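Long-range contact in insulinase family protease (PDB 3GO9), which belongs to the M16 (insulinase) peptidase family and is predicted to be a protease: residues L31-L39 with I225-L236. Sequence-based numbering, arbitrary orientation.
Sequences LDNGFSWQL and IAAQISKAFSEL
Phe35 and Phe233 lie face against face where the beta hairpin formed by strands 26-30 and 36-41 packs on helix 222-233, a strand-on-helix layer of the alpha+beta fold of M16 peptidases. Strand 36-39 and helix 225-233 run nearly antiparallel, at 158°, with their axes 10.4 Å apart. The two rings form an offset stack, centroids 4.4 Å apart and planes 9° from parallel. The offset places Phe233 CB over the centre of the Phe35 ring as a CH-pi contact, while Phe35 CZ comes down near the rim of the Phe233 ring. Phe35 reaches this place because its CG is anti to the backbone N (chi1 -172°). Phenylalanine suits both positions because two flat rings can stack closely face on face, and Phe233 also touches Leu135 and Ser136 of helix 125-140.

Farther along the strand, alternation turns Trp37 and Leu39 to the helix and Ser36 and Gln38 away. Small Ala226 leaves room for the six-membered end of the indole, and Ile229 CG2 meets its other end at CD1. Leu39 CD2 presses tightly on Ile225 CG2, 3.5 Å away.

At the turn, Leu31 lays CD1 against the backbone of Phe233 and Ser234, 3.6 Å from both Phe233 C and Ser234 N. Gly34, with positive phi, completes the type I turn begun at Leu31. Asn33 suits its place because its amide serves both sides: OD1 accepts from Phe35 N in an Asx turn, whereas ND2 donates, close to its amide plane, to Phe233 O and Leu236 O, each 3.0 Å from ND2.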
loop_
_atom_site.group_PDB
_atom_site.type_symbol
_atom_site.label_atom_id
_atom_site.label_comp_id
_atom_site.label_asym_id
_atom_site.label_seq_id
_atom_site.Cartn_x
_atom_site.Cartn_y
_atom_site.Cartn_z
ATOM N N LEU A 31 3.881 9.724 -23.416
ATOM C CA LEU A 31 4.741 10.410 -24.336
ATOM C C LEU A 31 5.241 9.388 -25.356
ATOM O O LEU A 31 5.091 8.203 -25.189
ATOM C CB LEU A 31 5.914 11.086 -23.637
ATOM C CG LEU A 31 5.577 12.016 -22.429
ATOM C CD1 LEU A 31 6.804 12.696 -21.848
ATOM C CD2 LEU A 31 4.540 13.078 -22.850
ATOM N N ASP A 32 5.823 9.872 -26.434
ATOM C CA ASP A 32 6.219 8.946 -27.479
ATOM C C ASP A 32 7.305 7.954 -27.072
ATOM O O ASP A 32 7.427 6.884 -27.673
ATOM C CB ASP A 32 6.635 9.714 -28.709
ATOM C CG ASP A 32 5.446 10.393 -29.410
ATOM O OD1 ASP A 32 4.255 10.008 -29.197
ATOM O OD2 ASP A 32 5.746 11.296 -30.211
ATOM N N ASN A 33 8.087 8.303 -26.052
ATOM C CA ASN A 33 9.122 7.397 -25.488
ATOM C C ASN A 33 8.597 6.406 -24.454
ATOM O O ASN A 33 9.387 5.635 -23.836
ATOM C CB ASN A 33 10.272 8.225 -24.894
ATOM C CG ASN A 33 9.833 9.073 -23.737
ATOM O OD1 ASN A 33 8.670 9.013 -23.304
ATOM N ND2 ASN A 33 10.758 9.854 -23.218
ATOM N N GLY A 34 7.288 6.388 -24.277
ATOM C CA GLY A 34 6.600 5.485 -23.364
ATOM C C GLY A 34 6.422 5.983 -21.930
ATOM O O GLY A 34 5.816 5.278 -21.089
ATOM N N PHE A 35 6.933 7.175 -21.664
ATOM C CA PHE A 35 6.723 7.811 -20.343
ATOM C C PHE A 35 5.228 8.043 -20.088
ATOM O O PHE A 35 4.524 8.486 -20.965
ATOM C CB PHE A 35 7.468 9.113 -20.306
ATOM C CG PHE A 35 7.498 9.769 -18.952
ATOM C CD1 PHE A 35 8.536 9.501 -18.090
ATOM C CD2 PHE A 35 6.497 10.644 -18.568
ATOM C CE1 PHE A 35 8.588 10.112 -16.845
ATOM C CE2 PHE A 35 6.533 11.273 -17.300
ATOM C CZ PHE A 35 7.596 11.011 -16.446
ATOM N N SER A 36 4.741 7.660 -18.902
ATOM C CA SER A 36 3.307 7.768 -18.578
ATOM C C SER A 36 3.082 8.844 -17.564
ATOM O O SER A 36 3.935 9.068 -16.690
ATOM C CB SER A 36 2.807 6.443 -18.009
ATOM O OG SER A 36 2.896 5.403 -18.997
ATOM N N TRP A 37 1.940 9.511 -17.660
ATOM C CA TRP A 37 1.594 10.505 -16.639
ATOM C C TRP A 37 0.100 10.441 -16.330
ATOM O O TRP A 37 -0.701 10.040 -17.192
ATOM C CB TRP A 37 2.004 11.919 -17.046
ATOM C CG TRP A 37 1.461 12.416 -18.333
ATOM C CD1 TRP A 37 2.051 12.307 -19.573
ATOM C CD2 TRP A 37 0.223 13.117 -18.548
ATOM N NE1 TRP A 37 1.256 12.891 -20.537
ATOM C CE2 TRP A 37 0.142 13.411 -19.937
ATOM C CE3 TRP A 37 -0.796 13.545 -17.708
ATOM C CZ2 TRP A 37 -0.950 14.099 -20.511
ATOM C CZ3 TRP A 37 -1.896 14.237 -18.273
ATOM C CH2 TRP A 37 -1.964 14.496 -19.665
ATOM N N GLN A 38 -0.231 10.858 -15.098
ATOM C CA GLN A 38 -1.594 10.850 -14.637
ATOM C C GLN A 38 -1.790 12.095 -13.793
ATOM O O GLN A 38 -0.983 12.381 -12.944
ATOM C CB GLN A 38 -1.906 9.610 -13.830
ATOM C CG GLN A 38 -1.660 8.287 -14.505
ATOM C CD GLN A 38 -2.175 7.085 -13.734
ATOM O OE1 GLN A 38 -3.003 7.189 -12.799
ATOM N NE2 GLN A 38 -1.663 5.922 -14.100
ATOM N N LEU A 39 -2.877 12.827 -14.033
ATOM C CA LEU A 39 -3.127 14.079 -13.364
ATOM C C LEU A 39 -4.570 14.088 -12.808
ATOM O O LEU A 39 -5.547 13.783 -13.506
ATOM C CB LEU A 39 -2.957 15.222 -14.372
ATOM C CG LEU A 39 -3.458 16.582 -14.013
ATOM C CD1 LEU A 39 -2.819 17.080 -12.716
ATOM C CD2 LEU A 39 -3.128 17.479 -15.222
ATOM N N ILE A 225 0.238 22.124 -17.373
ATOM C CA ILE A 225 1.095 21.134 -16.755
ATOM C C ILE A 225 1.325 19.948 -17.703
ATOM O O ILE A 225 2.440 19.418 -17.720
ATOM C CB ILE A 225 0.563 20.726 -15.343
ATOM C CG1 ILE A 225 1.738 20.280 -14.470
ATOM C CG2 ILE A 225 -0.558 19.772 -15.494
ATOM C CD1 ILE A 225 1.366 19.500 -13.205
ATOM N N ALA A 226 0.323 19.557 -18.509
ATOM C CA ALA A 226 0.524 18.501 -19.525
ATOM C C ALA A 226 1.656 18.960 -20.424
ATOM O O ALA A 226 2.548 18.170 -20.738
ATOM C CB ALA A 226 -0.735 18.201 -20.343
ATOM N N ALA A 227 1.634 20.221 -20.859
ATOM C CA ALA A 227 2.694 20.692 -21.732
ATOM C C ALA A 227 4.043 20.712 -21.050
ATOM O O ALA A 227 5.029 20.361 -21.653
ATOM C CB ALA A 227 2.356 22.063 -22.338
ATOM N N GLN A 228 4.081 21.060 -19.763
ATOM C CA GLN A 228 5.302 21.074 -19.054
ATOM C C GLN A 228 5.856 19.671 -18.859
ATOM O O GLN A 228 7.081 19.456 -18.854
ATOM C CB GLN A 228 5.066 21.659 -17.689
ATOM C CG GLN A 228 4.916 23.116 -17.697
ATOM C CD GLN A 228 4.696 23.572 -16.278
ATOM O OE1 GLN A 228 3.619 23.424 -15.775
ATOM N NE2 GLN A 228 5.772 23.996 -15.594
ATOM N N ILE A 229 4.953 18.746 -18.584
ATOM C CA ILE A 229 5.399 17.331 -18.425
ATOM C C ILE A 229 6.009 16.836 -19.730
ATOM O O ILE A 229 7.073 16.204 -19.730
ATOM C CB ILE A 229 4.233 16.437 -17.982
ATOM C CG1 ILE A 229 3.862 16.736 -16.519
ATOM C CG2 ILE A 229 4.519 14.915 -18.254
ATOM C CD1 ILE A 229 2.478 16.190 -16.139
ATOM N N SER A 230 5.356 17.091 -20.847
ATOM C CA SER A 230 5.932 16.695 -22.145
ATOM C C SER A 230 7.302 17.284 -22.389
ATOM O O SER A 230 8.242 16.590 -22.788
ATOM C CB SER A 230 4.989 17.131 -23.259
ATOM O OG SER A 230 5.459 16.610 -24.479
ATOM N N LYS A 231 7.467 18.544 -22.104
ATOM C CA LYS A 231 8.748 19.218 -22.338
ATOM C C LYS A 231 9.843 18.714 -21.397
ATOM O O LYS A 231 11.002 18.645 -21.784
ATOM C CB LYS A 231 8.601 20.739 -22.229
ATOM C CG LYS A 231 7.568 21.353 -23.211
ATOM C CD LYS A 231 7.579 22.877 -23.185
ATOM C CE LYS A 231 6.687 23.481 -24.268
ATOM N NZ LYS A 231 5.264 23.439 -23.959
ATOM N N ALA A 232 9.488 18.326 -20.161
ATOM C CA ALA A 232 10.437 17.810 -19.182
ATOM C C ALA A 232 10.896 16.408 -19.472
ATOM O O ALA A 232 12.065 16.118 -19.239
ATOM C CB ALA A 232 9.879 17.914 -17.772
ATOM N N PHE A 233 9.983 15.543 -19.935
ATOM C CA PHE A 233 10.259 14.117 -19.954
ATOM C C PHE A 233 10.316 13.471 -21.335
ATOM O O PHE A 233 10.570 12.278 -21.422
ATOM C CB PHE A 233 9.255 13.359 -19.084
ATOM C CG PHE A 233 9.314 13.737 -17.599
ATOM C CD1 PHE A 233 8.389 14.598 -17.071
ATOM C CD2 PHE A 233 10.351 13.289 -16.793
ATOM C CE1 PHE A 233 8.451 14.971 -15.757
ATOM C CE2 PHE A 233 10.396 13.642 -15.444
ATOM C CZ PHE A 233 9.439 14.476 -14.950
ATOM N N SER A 234 10.020 14.219 -22.393
ATOM C CA SER A 234 9.923 13.578 -23.712
ATOM C C SER A 234 11.284 13.195 -24.320
ATOM O O SER A 234 11.318 12.402 -25.288
ATOM C CB SER A 234 9.119 14.443 -24.687
ATOM O OG SER A 234 9.791 15.680 -24.935
ATOM N N GLU A 235 12.353 13.733 -23.771
ATOM C CA GLU A 235 13.683 13.484 -24.282
ATOM C C GLU A 235 14.341 12.249 -23.640
ATOM O O GLU A 235 15.382 11.772 -24.125
ATOM C CB GLU A 235 14.475 14.809 -24.185
ATOM C CG GLU A 235 15.934 14.769 -24.564
ATOM C CD GLU A 235 16.196 14.357 -25.980
ATOM O OE1 GLU A 235 15.401 14.686 -26.895
ATOM O OE2 GLU A 235 17.241 13.706 -26.077
ATOM N N LEU A 236 13.719 11.632 -22.613
ATOM C CA LEU A 236 14.283 10.445 -21.979
ATOM C C LEU A 236 14.405 9.348 -23.015
ATOM O O LEU A 236 13.585 9.268 -23.924
ATOM C CB LEU A 236 13.399 9.963 -20.849
ATOM C CG LEU A 236 13.214 10.963 -19.700
ATOM C CD1 LEU A 236 12.234 10.364 -18.714
ATOM C CD2 LEU A 236 14.567 11.241 -19.052
HETATM O O HOH W 1 9.047 11.214 -26.276
#